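Local coordinates for protein serine racemase (Enterococcus faecalis, PDB 4ECL) that belongs to the alanine racemase family, joining a TIM-barrel domain to a beta-rich C-terminal domain in the cytoplasmic part of VanTG, at residues D5-E10 with L247-V252; R255-G260 with F269-D274; G264-F269 with V309-M314; S275-L280 with A318-D323; S297-G302 with A333-K338. All coordinates share one frame; numbering follows the deposited sequence.

Contact 1: D5-E10 with L247-V252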
# COMPACT_ATOMS: atom_id res chain seq x y z
N ASP A 5 2.82 12.01 16.26
CA ASP A 5 4.27 12.14 16.42
C ASP A 5 5.10 11.97 15.13
O ASP A 5 6.15 12.60 14.98
CB ASP A 5 4.78 11.17 17.49
CG ASP A 5 4.42 11.63 18.90
OD1 ASP A 5 3.90 12.76 19.04
OD2 ASP A 5 4.68 10.87 19.85
N ARG A 6 4.63 11.13 14.21
CA ARG A 6 5.44 10.75 13.04
C ARG A 6 4.80 11.12 11.70
O ARG A 6 5.22 12.07 11.04
CB ARG A 6 5.74 9.24 13.09
CG ARG A 6 6.46 8.68 11.88
CD ARG A 6 6.44 7.16 11.91
NE ARG A 6 6.92 6.60 10.66
CZ ARG A 6 6.14 6.05 9.72
NH1 ARG A 6 6.69 5.57 8.62
NH2 ARG A 6 4.83 5.98 9.89
N ALA A 7 3.82 10.35 11.27
CA ALA A 7 3.12 10.63 10.02
C ALA A 7 1.70 10.16 10.18
O ALA A 7 1.46 9.11 10.79
CB ALA A 7 3.79 9.91 8.85
N TYR A 8 0.76 10.92 9.64
CA TYR A 8 -0.64 10.62 9.89
C TYR A 8 -1.54 11.21 8.83
O TYR A 8 -1.13 12.11 8.09
CB TYR A 8 -1.05 11.12 11.28
CG TYR A 8 -0.75 12.58 11.50
CD1 TYR A 8 0.51 12.99 11.93
CD2 TYR A 8 -1.72 13.55 11.28
CE1 TYR A 8 0.80 14.33 12.14
CE2 TYR A 8 -1.44 14.90 11.49
CZ TYR A 8 -0.18 15.27 11.92
OH TYR A 8 0.13 16.60 12.13
N LEU A 9 -2.74 10.66 8.75
CA LEU A 9 -3.80 11.20 7.91
C LEU A 9 -4.75 11.97 8.80
O LEU A 9 -5.04 11.56 9.93
CB LEU A 9 -4.57 10.08 7.21
CG LEU A 9 -3.80 9.27 6.17
CD1 LEU A 9 -4.57 8.02 5.80
CD2 LEU A 9 -3.53 10.11 4.93
N GLU A 10 -5.23 13.09 8.28
CA GLU A 10 -6.18 13.93 8.99
C GLU A 10 -7.45 13.92 8.16
O GLU A 10 -7.42 14.21 6.96
CB GLU A 10 -5.62 15.35 9.13
CG GLU A 10 -5.14 15.70 10.52
CD GLU A 10 -4.79 17.18 10.68
OE1 GLU A 10 -3.81 17.48 11.39
OE2 GLU A 10 -5.50 18.03 10.10
N LEU A 247 -2.61 14.49 4.37
CA LEU A 247 -1.46 13.65 4.76
C LEU A 247 -0.33 14.50 5.35
O LEU A 247 0.16 15.44 4.70
CB LEU A 247 -0.94 12.87 3.56
CG LEU A 247 0.32 12.01 3.76
CD1 LEU A 247 0.09 10.89 4.77
CD2 LEU A 247 0.81 11.47 2.43
N LYS A 248 0.09 14.16 6.57
CA LYS A 248 0.99 15.03 7.34
C LYS A 248 2.17 14.24 7.90
O LYS A 248 2.08 13.03 8.11
CB LYS A 248 0.25 15.64 8.52
CG LYS A 248 -1.06 16.32 8.20
CD LYS A 248 -0.86 17.75 7.78
CE LYS A 248 -2.21 18.46 7.74
NZ LYS A 248 -2.09 19.90 7.45
N ALA A 249 3.27 14.94 8.16
CA ALA A 249 4.44 14.32 8.79
C ALA A 249 5.30 15.37 9.49
O ALA A 249 5.44 16.49 8.98
CB ALA A 249 5.26 13.53 7.76
N LYS A 250 5.85 15.02 10.65
CA LYS A 250 6.67 15.95 11.43
C LYS A 250 8.17 15.79 11.21
O LYS A 250 8.70 14.68 11.30
CB LYS A 250 6.33 15.84 12.92
CG LYS A 250 5.01 16.55 13.25
CD LYS A 250 4.52 16.22 14.64
CE LYS A 250 3.16 16.85 14.90
NZ LYS A 250 2.68 16.57 16.28
N VAL A 251 8.85 16.91 10.94
CA VAL A 251 10.30 16.94 10.76
C VAL A 251 11.04 16.33 11.95
O VAL A 251 10.76 16.66 13.10
CB VAL A 251 10.83 18.39 10.57
CG1 VAL A 251 12.33 18.38 10.40
CG2 VAL A 251 10.14 19.08 9.39
N VAL A 252 11.98 15.44 11.68
CA VAL A 252 12.71 14.77 12.74
C VAL A 252 14.16 15.23 12.81
O VAL A 252 14.86 14.95 13.77
CB VAL A 252 12.70 13.25 12.56
CG1 VAL A 252 11.28 12.73 12.71
CG2 VAL A 252 13.27 12.89 11.20
O HOH W 1 2.33 14.65 18.58

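Contact 2: R255-G260 with F269-D274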
# COMPACT_ATOMS: atom_id res chain seq x y z
N ARG A 255 19.35 19.38 8.53
CA ARG A 255 20.75 19.18 8.24
C ARG A 255 21.22 20.22 7.26
O ARG A 255 20.53 20.51 6.28
CB ARG A 255 21.00 17.78 7.66
CG ARG A 255 22.47 17.55 7.31
CD ARG A 255 22.78 16.11 6.86
NE ARG A 255 22.42 15.10 7.85
CZ ARG A 255 23.07 14.90 9.00
NH1 ARG A 255 24.11 15.65 9.33
NH2 ARG A 255 22.66 13.94 9.83
N LYS A 256 22.40 20.79 7.53
CA LYS A 256 23.06 21.66 6.57
C LYS A 256 23.72 20.83 5.48
O LYS A 256 24.45 19.89 5.77
CB LYS A 256 24.12 22.53 7.26
CG LYS A 256 23.55 23.59 8.18
CD LYS A 256 24.64 24.53 8.65
CE LYS A 256 24.09 25.59 9.58
NZ LYS A 256 25.12 26.61 9.89
N ILE A 257 23.47 21.17 4.23
CA ILE A 257 24.12 20.50 3.12
C ILE A 257 25.02 21.47 2.38
O ILE A 257 24.53 22.45 1.81
CB ILE A 257 23.10 19.88 2.13
CG1 ILE A 257 22.41 18.67 2.76
CG2 ILE A 257 23.78 19.46 0.84
CD1 ILE A 257 23.36 17.73 3.49
N LYS A 258 26.32 21.21 2.40
CA LYS A 258 27.24 22.05 1.66
C LYS A 258 26.99 21.93 0.16
O LYS A 258 26.62 20.87 -0.33
CB LYS A 258 28.69 21.68 1.99
CG LYS A 258 29.07 21.92 3.43
CD LYS A 258 30.58 21.84 3.64
CE LYS A 258 30.95 22.11 5.09
NZ LYS A 258 30.36 21.11 6.02
N GLN A 259 27.19 23.04 -0.54
CA GLN A 259 27.13 23.07 -1.99
C GLN A 259 28.08 22.01 -2.55
O GLN A 259 29.25 21.98 -2.20
CB GLN A 259 27.52 24.45 -2.49
CG GLN A 259 27.86 24.54 -3.96
CD GLN A 259 28.28 25.95 -4.35
OE1 GLN A 259 27.52 26.90 -4.20
NE2 GLN A 259 29.52 26.08 -4.82
N GLY A 260 27.55 21.14 -3.41
CA GLY A 260 28.34 20.07 -3.97
C GLY A 260 27.99 18.72 -3.37
O GLY A 260 28.26 17.68 -3.97
N PHE A 269 20.37 14.23 -6.82
CA PHE A 269 20.44 15.52 -6.16
C PHE A 269 21.85 15.93 -5.79
O PHE A 269 22.54 15.24 -5.05
CB PHE A 269 19.59 15.54 -4.90
CG PHE A 269 19.66 16.85 -4.15
CD1 PHE A 269 19.16 18.00 -4.72
CD2 PHE A 269 20.22 16.91 -2.89
CE1 PHE A 269 19.22 19.21 -4.05
CE2 PHE A 269 20.27 18.11 -2.20
CZ PHE A 269 19.78 19.26 -2.79
N THR A 270 22.26 17.09 -6.30
CA THR A 270 23.52 17.70 -5.90
C THR A 270 23.21 19.16 -5.62
O THR A 270 22.75 19.87 -6.51
CB THR A 270 24.56 17.61 -7.02
OG1 THR A 270 24.94 16.24 -7.21
CG2 THR A 270 25.79 18.44 -6.67
N ALA A 271 23.44 19.59 -4.39
CA ALA A 271 23.07 20.94 -3.99
C ALA A 271 23.86 21.97 -4.78
O ALA A 271 25.09 21.85 -4.92
CB ALA A 271 23.26 21.15 -2.49
N THR A 272 23.16 22.96 -5.31
CA THR A 272 23.76 24.00 -6.13
C THR A 272 24.15 25.17 -5.24
O THR A 272 24.67 26.19 -5.70
CB THR A 272 22.78 24.53 -7.18
OG1 THR A 272 22.00 25.58 -6.59
CG2 THR A 272 21.85 23.42 -7.65
N ARG A 273 23.89 25.00 -3.95
CA ARG A 273 24.19 26.02 -2.96
C ARG A 273 24.22 25.37 -1.58
O ARG A 273 23.83 24.21 -1.43
CB ARG A 273 23.13 27.11 -3.00
CG ARG A 273 21.71 26.62 -2.69
CD ARG A 273 20.71 27.76 -2.82
NE ARG A 273 19.39 27.40 -2.33
CZ ARG A 273 18.36 28.23 -2.30
NH1 ARG A 273 18.50 29.48 -2.73
NH2 ARG A 273 17.18 27.83 -1.83
N ASP A 274 24.69 26.12 -0.58
CA ASP A 274 24.63 25.62 0.79
C ASP A 274 23.18 25.54 1.21
O ASP A 274 22.44 26.52 1.12
CB ASP A 274 25.42 26.53 1.73
CG ASP A 274 26.91 26.40 1.55
OD1 ASP A 274 27.34 25.91 0.48
OD2 ASP A 274 27.66 26.79 2.47

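Contact 3: G264-F269 with V309-M314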
# COMPACT_ATOMS: atom_id res chain seq x y z
N GLY A 264 21.64 10.95 0.20
CA GLY A 264 21.53 9.54 -0.16
C GLY A 264 22.40 9.19 -1.35
O GLY A 264 22.13 8.22 -2.06
N TYR A 265 23.44 10.01 -1.56
CA TYR A 265 24.36 9.93 -2.72
C TYR A 265 23.75 9.73 -4.12
O TYR A 265 24.47 9.76 -5.12
CB TYR A 265 25.50 8.93 -2.50
CG TYR A 265 26.60 9.06 -3.55
CD1 TYR A 265 27.27 10.27 -3.71
CD2 TYR A 265 26.92 8.01 -4.40
CE1 TYR A 265 28.26 10.42 -4.67
CE2 TYR A 265 27.91 8.15 -5.37
CZ TYR A 265 28.57 9.36 -5.50
OH TYR A 265 29.55 9.52 -6.45
N SER A 266 22.44 9.54 -4.20
CA SER A 266 21.80 9.46 -5.50
C SER A 266 22.17 10.70 -6.30
O SER A 266 21.93 11.83 -5.87
CB SER A 266 20.27 9.37 -5.38
OG SER A 266 19.72 10.59 -4.90
N ARG A 267 22.78 10.47 -7.46
CA ARG A 267 23.09 11.53 -8.41
C ARG A 267 21.83 12.33 -8.78
O ARG A 267 21.88 13.30 -9.55
CB ARG A 267 23.78 10.95 -9.66
CG ARG A 267 22.89 10.17 -10.63
CD ARG A 267 22.29 8.90 -10.02
NE ARG A 267 23.25 8.13 -9.25
CZ ARG A 267 24.03 7.19 -9.76
NH1 ARG A 267 23.97 6.89 -11.05
NH2 ARG A 267 24.89 6.54 -8.97
N ALA A 268 20.71 11.91 -8.21
CA ALA A 268 19.42 12.57 -8.32
C ALA A 268 19.42 13.97 -7.72
O ALA A 268 18.54 14.79 -8.04
CB ALA A 268 18.40 11.73 -7.61
N PHE A 269 20.37 14.23 -6.82
CA PHE A 269 20.44 15.52 -6.16
C PHE A 269 21.85 15.93 -5.79
O PHE A 269 22.54 15.24 -5.05
CB PHE A 269 19.59 15.54 -4.90
CG PHE A 269 19.66 16.85 -4.15
CD1 PHE A 269 19.16 18.00 -4.72
CD2 PHE A 269 20.22 16.91 -2.89
CE1 PHE A 269 19.22 19.21 -4.05
CE2 PHE A 269 20.27 18.11 -2.20
CZ PHE A 269 19.78 19.26 -2.79
N VAL A 309 13.94 16.13 -2.05
CA VAL A 309 15.30 15.99 -2.56
C VAL A 309 15.78 14.54 -2.44
O VAL A 309 15.57 13.88 -1.42
CB VAL A 309 16.27 16.97 -1.86
CG1 VAL A 309 15.82 18.40 -2.07
CG2 VAL A 309 16.35 16.68 -0.38
N GLY A 310 16.38 14.04 -3.52
CA GLY A 310 16.88 12.68 -3.56
C GLY A 310 15.75 11.67 -3.70
O GLY A 310 14.59 12.04 -3.89
N LYS A 311 16.09 10.39 -3.58
CA LYS A 311 15.11 9.32 -3.70
C LYS A 311 14.29 9.21 -2.42
O LYS A 311 14.77 9.53 -1.32
CB LYS A 311 15.79 7.99 -3.99
CG LYS A 311 16.84 8.06 -5.08
CD LYS A 311 16.23 8.47 -6.42
CE LYS A 311 15.35 7.36 -7.00
NZ LYS A 311 14.82 7.69 -8.36
N ILE A 312 13.04 8.78 -2.57
CA ILE A 312 12.18 8.51 -1.43
C ILE A 312 12.50 7.12 -0.89
O ILE A 312 12.58 6.17 -1.64
CB ILE A 312 10.70 8.59 -1.82
CG1 ILE A 312 10.36 10.00 -2.29
CG2 ILE A 312 9.82 8.18 -0.64
CD1 ILE A 312 8.91 10.20 -2.69
N CYS A 313 12.70 7.01 0.42
CA CYS A 313 13.05 5.71 0.98
C CYS A 313 11.81 5.01 1.50
O CYS A 313 10.70 5.49 1.36
CB CYS A 313 14.09 5.86 2.10
SG CYS A 313 15.61 6.62 1.51
N MSE A 314 12.02 3.84 2.08
CA MSE A 314 10.93 3.01 2.54
C MSE A 314 10.19 3.65 3.71
O MSE A 314 8.96 3.57 3.79
CB MSE A 314 11.44 1.62 2.91
CG MSE A 314 10.42 0.72 3.55
SE MSE A 314 11.04 -1.10 3.38
CE MSE A 314 10.21 -1.85 4.87
O HOH W 2 16.24 15.55 -5.89

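Contact 4: S275-L280 with A318-D323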
# COMPACT_ATOMS: atom_id res chain seq x y z
N SER A 275 22.76 24.36 1.65
CA SER A 275 21.34 24.11 1.82
C SER A 275 20.96 23.62 3.21
O SER A 275 21.80 23.17 3.99
CB SER A 275 20.86 23.09 0.78
OG SER A 275 21.11 23.55 -0.53
N LEU A 276 19.67 23.74 3.51
CA LEU A 276 19.08 23.14 4.69
C LEU A 276 18.12 22.05 4.25
O LEU A 276 17.26 22.27 3.39
CB LEU A 276 18.33 24.19 5.50
CG LEU A 276 19.20 25.09 6.37
CD1 LEU A 276 18.35 26.19 7.01
CD2 LEU A 276 19.89 24.25 7.43
N ILE A 277 18.26 20.87 4.86
CA ILE A 277 17.41 19.73 4.53
C ILE A 277 16.59 19.29 5.74
O ILE A 277 17.13 19.12 6.83
CB ILE A 277 18.27 18.53 4.04
CG1 ILE A 277 18.81 18.81 2.64
CG2 ILE A 277 17.47 17.24 4.06
CD1 ILE A 277 17.76 19.30 1.69
N ALA A 278 15.29 19.11 5.54
CA ALA A 278 14.47 18.55 6.60
C ALA A 278 14.20 17.09 6.31
O ALA A 278 13.86 16.71 5.19
CB ALA A 278 13.18 19.31 6.76
N ILE A 279 14.33 16.26 7.33
CA ILE A 279 14.04 14.84 7.17
C ILE A 279 12.66 14.54 7.71
O ILE A 279 12.35 14.87 8.86
CB ILE A 279 15.09 13.98 7.89
CG1 ILE A 279 16.50 14.34 7.40
CG2 ILE A 279 14.80 12.51 7.68
CD1 ILE A 279 16.69 14.08 5.91
N LEU A 280 11.82 13.93 6.87
CA LEU A 280 10.47 13.52 7.24
C LEU A 280 10.41 12.00 7.38
O LEU A 280 10.92 11.26 6.54
CB LEU A 280 9.48 13.96 6.17
CG LEU A 280 9.32 15.46 5.93
CD1 LEU A 280 8.33 15.73 4.82
CD2 LEU A 280 8.89 16.17 7.21
N ALA A 318 13.51 13.32 2.25
CA ALA A 318 14.15 14.59 2.54
C ALA A 318 13.56 15.74 1.71
O ALA A 318 13.27 15.58 0.52
CB ALA A 318 15.64 14.49 2.31
N VAL A 319 13.39 16.90 2.33
CA VAL A 319 12.92 18.07 1.59
C VAL A 319 13.82 19.28 1.80
O VAL A 319 14.55 19.37 2.79
CB VAL A 319 11.47 18.44 1.92
CG1 VAL A 319 10.51 17.32 1.48
CG2 VAL A 319 11.33 18.73 3.39
N ASP A 320 13.75 20.20 0.86
CA ASP A 320 14.63 21.37 0.85
C ASP A 320 13.96 22.52 1.58
O ASP A 320 12.94 23.03 1.13
CB ASP A 320 14.88 21.75 -0.61
CG ASP A 320 16.04 22.70 -0.77
OD1 ASP A 320 16.45 23.33 0.22
OD2 ASP A 320 16.53 22.80 -1.91
N VAL A 321 14.52 22.95 2.70
CA VAL A 321 13.94 24.07 3.45
C VAL A 321 14.88 25.27 3.50
O VAL A 321 14.75 26.13 4.39
CB VAL A 321 13.50 23.65 4.87
CG1 VAL A 321 12.32 22.67 4.78
CG2 VAL A 321 14.65 23.03 5.64
N THR A 322 15.79 25.34 2.54
CA THR A 322 16.76 26.42 2.45
C THR A 322 16.11 27.81 2.52
O THR A 322 16.67 28.74 3.10
CB THR A 322 17.61 26.31 1.16
OG1 THR A 322 18.16 24.99 1.05
CG2 THR A 322 18.76 27.33 1.17
N ASP A 323 14.92 27.94 1.95
CA ASP A 323 14.23 29.23 1.92
C ASP A 323 13.03 29.30 2.87
O ASP A 323 12.11 30.08 2.64
CB ASP A 323 13.78 29.57 0.50
CG ASP A 323 14.90 29.46 -0.52
OD1 ASP A 323 16.08 29.56 -0.12
OD2 ASP A 323 14.60 29.27 -1.72

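Contact 5: S297-G302 with A333-K338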
# COMPACT_ATOMS: atom_id res chain seq x y z
N SER A 297 7.64 16.04 -6.55
CA SER A 297 6.64 16.71 -5.73
C SER A 297 7.34 17.60 -4.70
O SER A 297 8.57 17.60 -4.58
CB SER A 297 5.71 15.70 -5.03
OG SER A 297 4.43 16.28 -4.76
N TYR A 298 6.55 18.37 -3.97
CA TYR A 298 7.07 19.19 -2.89
C TYR A 298 6.15 18.98 -1.70
O TYR A 298 5.08 18.40 -1.83
CB TYR A 298 7.09 20.66 -3.30
CG TYR A 298 5.75 21.19 -3.78
CD1 TYR A 298 4.80 21.64 -2.87
CD2 TYR A 298 5.44 21.24 -5.14
CE1 TYR A 298 3.58 22.12 -3.30
CE2 TYR A 298 4.22 21.72 -5.57
CZ TYR A 298 3.29 22.16 -4.65
OH TYR A 298 2.07 22.64 -5.06
N VAL A 299 6.55 19.44 -0.53
CA VAL A 299 5.62 19.43 0.58
C VAL A 299 5.40 20.86 1.05
O VAL A 299 6.10 21.77 0.63
CB VAL A 299 6.11 18.55 1.73
CG1 VAL A 299 6.33 17.12 1.24
CG2 VAL A 299 7.41 19.11 2.31
N LEU A 300 4.41 21.06 1.91
CA LEU A 300 4.18 22.38 2.48
C LEU A 300 4.68 22.43 3.92
O LEU A 300 4.29 21.63 4.77
CB LEU A 300 2.71 22.79 2.39
CG LEU A 300 2.09 22.83 0.98
CD1 LEU A 300 0.62 23.25 1.03
CD2 LEU A 300 2.88 23.75 0.05
N ILE A 301 5.58 23.37 4.17
CA ILE A 301 6.07 23.62 5.52
C ILE A 301 6.03 25.12 5.77
O ILE A 301 6.54 25.90 4.96
CB ILE A 301 7.49 23.09 5.75
CG1 ILE A 301 7.53 21.57 5.64
CG2 ILE A 301 7.99 23.52 7.12
CD1 ILE A 301 8.93 20.96 5.66
N GLY A 302 5.40 25.52 6.87
CA GLY A 302 5.22 26.93 7.19
C GLY A 302 4.58 27.69 6.04
O GLY A 302 4.92 28.85 5.78
N ALA A 333 4.86 18.97 8.22
CA ALA A 333 4.86 19.03 6.76
C ALA A 333 3.54 18.48 6.23
O ALA A 333 3.07 17.42 6.66
CB ALA A 333 6.03 18.22 6.20
N THR A 334 2.95 19.19 5.28
CA THR A 334 1.70 18.77 4.65
C THR A 334 2.02 18.20 3.27
O THR A 334 2.47 18.93 2.38
CB THR A 334 0.74 19.97 4.55
OG1 THR A 334 0.37 20.37 5.88
CG2 THR A 334 -0.51 19.63 3.77
N LEU A 335 1.85 16.89 3.10
CA LEU A 335 2.15 16.25 1.83
C LEU A 335 0.92 16.22 0.93
O LEU A 335 1.02 16.19 -0.30
CB LEU A 335 2.68 14.82 2.05
CG LEU A 335 3.99 14.70 2.82
CD1 LEU A 335 3.77 14.72 4.34
CD2 LEU A 335 4.77 13.45 2.41
N ILE A 336 -0.24 16.22 1.57
CA ILE A 336 -1.51 16.35 0.87
C ILE A 336 -2.36 17.21 1.78
O ILE A 336 -2.50 16.88 2.97
CB ILE A 336 -2.23 15.00 0.68
CG1 ILE A 336 -1.47 14.09 -0.28
CG2 ILE A 336 -3.66 15.22 0.16
CD1 ILE A 336 -2.06 12.69 -0.41
N GLY A 337 -2.91 18.30 1.25
CA GLY A 337 -3.72 19.19 2.06
C GLY A 337 -3.35 20.67 1.97
O GLY A 337 -2.63 21.09 1.06
N LYS A 338 -3.84 21.46 2.92
CA LYS A 338 -3.65 22.91 2.93
C LYS A 338 -2.73 23.37 4.04
O LYS A 338 -2.73 22.80 5.14
CB LYS A 338 -4.98 23.66 3.10
CG LYS A 338 -6.02 23.42 2.05
CD LYS A 338 -7.26 24.27 2.34
CE LYS A 338 -8.51 23.75 1.60
NZ LYS A 338 -8.98 22.43 2.11
O HOH W 3 3.46 15.98 -2.15
O HOH W 4 2.34 21.91 6.93

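Contact 1: D5-E10 with L247-V252
Ala7, Tyr8 and Leu9 run antiparallel to Ala249, Lys248 and Leu247, the axes of strands 7-10 and 247-250 approaching to 4.7 Å with 149° between their directions. Tyr8 and Lys248 make the hydrogen-bonded pair, Tyr8 N giving to Lys248 O at 2.9 Å and Lys248 N to Tyr8 O at 2.8 Å. Non-hydrogen-bonded pairs flank it, and past Ala249 the backbone N of Lys250 still binds Arg6 O. The pairing ties the N-terminal strand of the chain into the sheet of the C-terminal domain.

On one face of this sheet Ala7 lies against Ala249, while Leu9 CD2 meets Leu247 CD1 at 3.7 Å. Tyr8 and Lys248 share the other face. Tyr8 CG lies between the backbone N and the carbonyl carbon (chi1 54°), and Lys248 CB sits 3.4 Å above the plane of the Tyr8 ring, displaced toward the rim near CZ and CE2, in a CH-pi contact. Lys248 bends at chi2 (-86°), which places CD; further out, CE lies near the Glu10 carboxylate, yet NZ bonds to Thr334 OG1, and Glu10 pairs with Arg373.

At the other end, water 1 donates to Asp5 OD1 and accepts only a weak bond from Lys250 NZ. Charged atoms thus do not touch across the contact, whose direct links are the backbone bonds and the Lys248 CB methylene over the Tyr8 ring.

Contact 2: R255-G260 with F269-D274
Asp274 and Gln259 face each other within the long connection of a beta hairpin, the loop that leads from strand 245-257 back into strand 275-280. The aspartate side chain is the part to follow. Its CB lies 4.2 Å from Ile257 O, close to where the backbone of the first strand runs out. CG stands anti to the carbonyl carbon (chi1 -73°), beside the backbone N, and comes to 4.0 Å from Gln259 N. At the tip, Asp274 OD1 accepts the N-H of Gln259 at 3.0 Å in a fairly straight bond (160° at the hydrogen). The donor arrives from above the carboxylate, 46° out of its plane, and Gln259 CB rests against the same oxygen. A side chain thus takes up a backbone N-H just past the end of the strand.

Further into the loop the main chain does the linking, with Gly260 N bonded to Ala271 O. Alongside the exposed residues two buried ones meet: Ala271 CB packs on Ile257 CG2 at 3.8 Å. Ile257 also touches His131 of the second subunit, so the base of the loop borders the dimer interface, whereas Arg273 turns its guanidinium to a salt bridge with Asp323. At the far end of the contact, Thr270 CG2, anti to its own backbone N, lies 3.7 Å from Gly260 O.

Contact 3: G264-F269 with V309-M314
Phe269 and Val309 supply the aromatic part of this contact, in which the loop following strand 245-257 meets the loop leaving strand 304-309. Val309 CB stands over the centre of the Phe269 ring, 4.0 Å from the centroid and only 5° off the ring normal, a CH-pi contact of nearly vertical approach. Val309 CG1 extends from there over the same face to CE1 of Phe269, also at 4.0 Å. Phe269 CG, anti to the backbone N (chi1 179°), itself lies 4.1 Å from Val309 CB.

Aliphatic packing forms a second group. Lys311 folds at chi2 and chi3 and brings its methylenes against the turn: CG lies 3.7 Å from Ser266 CB, and CD 4.1 Å from Ala268 CB. Ser266 OG meets the CA of Gly310 at 3.8 Å, a contact and not a hydrogen bond.

The polar group holds the loops in shape and bridges them. Ser266 to Phe269 is a type I beta turn, closed by Phe269 N bonding to Ser266 O; Ser262 OG lies within hydrogen-bonding reach of the carbonyl oxygens of both these residues, which would have to share its one proton. Between the segments, water 2 accepts from Gly310 N at 2.8 Å and donates to Ala268 O at 3.2 Å. Tyr265 stacks on Phe174 of the second subunit, and Lys311 O accepts from Arg132 of that subunit.

With no direct hydrogen bond across it, the contact depends on dispersion over one aromatic face, on the packed Lys311 chain and on a single water, which serves two backbone groups too far apart to pair directly.

Contact 4: S275-L280 with A318-D323
Thr322 OG1 stands in for a main-chain acceptor at the end of this strand pair, taking the N-H of Leu276 at 3.1 Å with an angle of 161° at the hydrogen. The same hydroxyl donates to Asp320 OD1, using the syn lone pair of that oxygen. Asp320 OD1 also receives Thr322 N at 3.1 Å, from the anti side and 27° out of the carboxylate plane. This second bond makes an Asx turn, and the two donors grip one carboxylate oxygen; the hydroxyl, giving to Asp320 OD1 and accepting from Leu276 N, is probably fixed in its rotation.

Along the strands the pairing is regular. Strands 275-280 and 317-320 are antiparallel neighbours in the large mixed sheet of the C-terminal domain; Ala278 and Val319 exchange two backbone bonds, and Val321 N adds a third to Leu276 O. On one face Ala318 CB is met by two isoleucine branches, Ile277 CG2 at 3.7 Å and Ile279 CD1 at 3.8 Å. Here Arg132 of the second subunit packs on Ile279 and Ala318. On the opposite face Ala278 CB touches two valines, 3.9 Å from Val319 CG2 and 4.0 Å from Val321 CG1, while Val321 CG2 leans on Leu276 CB.

Contact 5: S297-G302 with A333-K338
Val299 and Leu335 lie side by side and point the same way, with Val299 CG1 3.7 Å from Leu335 CG. Next to them Ala333 CB takes contacts from two residues: Ile301 CG1 at 3.7 Å and, less closely, Val299 CG2 at 4.2 Å. Ile301 CG1 reaches the alanine because it stands anti to its own carbonyl carbon (chi1 -65°). Across the sheet from this cluster, Leu300 CB and Thr334 CB lie 4.1 Å apart. Leu300 CD1 extends to the carbonyl oxygen of Gly337.

Between the two faces runs the backbone of strands 298-301 and 332-334, antiparallel neighbours in the C-terminal domain. Leu300 and Thr334 are a hydrogen-bonded pair, Leu300 N giving to Thr334 O at 2.9 Å and Thr334 N returning to Leu300 O. Beyond Thr334 the chain turns a corner: Leu335 and Ile336 both face Leu247 in a classic beta bulge.

Waters mark the polar edge. Water 3 accepts from Ser297 OG and donates to Tyr298 O and to Leu335 O (3.1 Å), joining the segments where direct strand pairing has stopped. Water 4 lies between Leu300 O and Thr334 OG1, 2.7 Å from the latter, which is bonded also to Lys248 NZ. Polar atoms of this buried edge thus find partners in ordered waters and in Lys248, while aliphatic carbons of Val299, Ile301, Ala333 and Leu335 pack on one face.

Overall arrangement
Contacts 1, 4 and 5 are strand pairings in one mixed sheet; contact 2 joins the end of strand 245-257 to the loop after it, and contact 3 joins two loops. Strand 245-257 serves both contact 1 and contact 2 and, by backbone bonds, borders contacts 4 and 5. The buried contacts 4 and 5 meet through aliphatic side chains, Val319 against Val299 and Leu280 against Ala333, whereas contact 1 is partly buried and carries charged groups at its margins. Contact 2, with mostly exposed residues, relies on a carboxylate and one main-chain bond; contact 3, sharing Phe269 with it, relies on an aromatic face, a lysine chain and a water. All except contact 5 touch the second subunit.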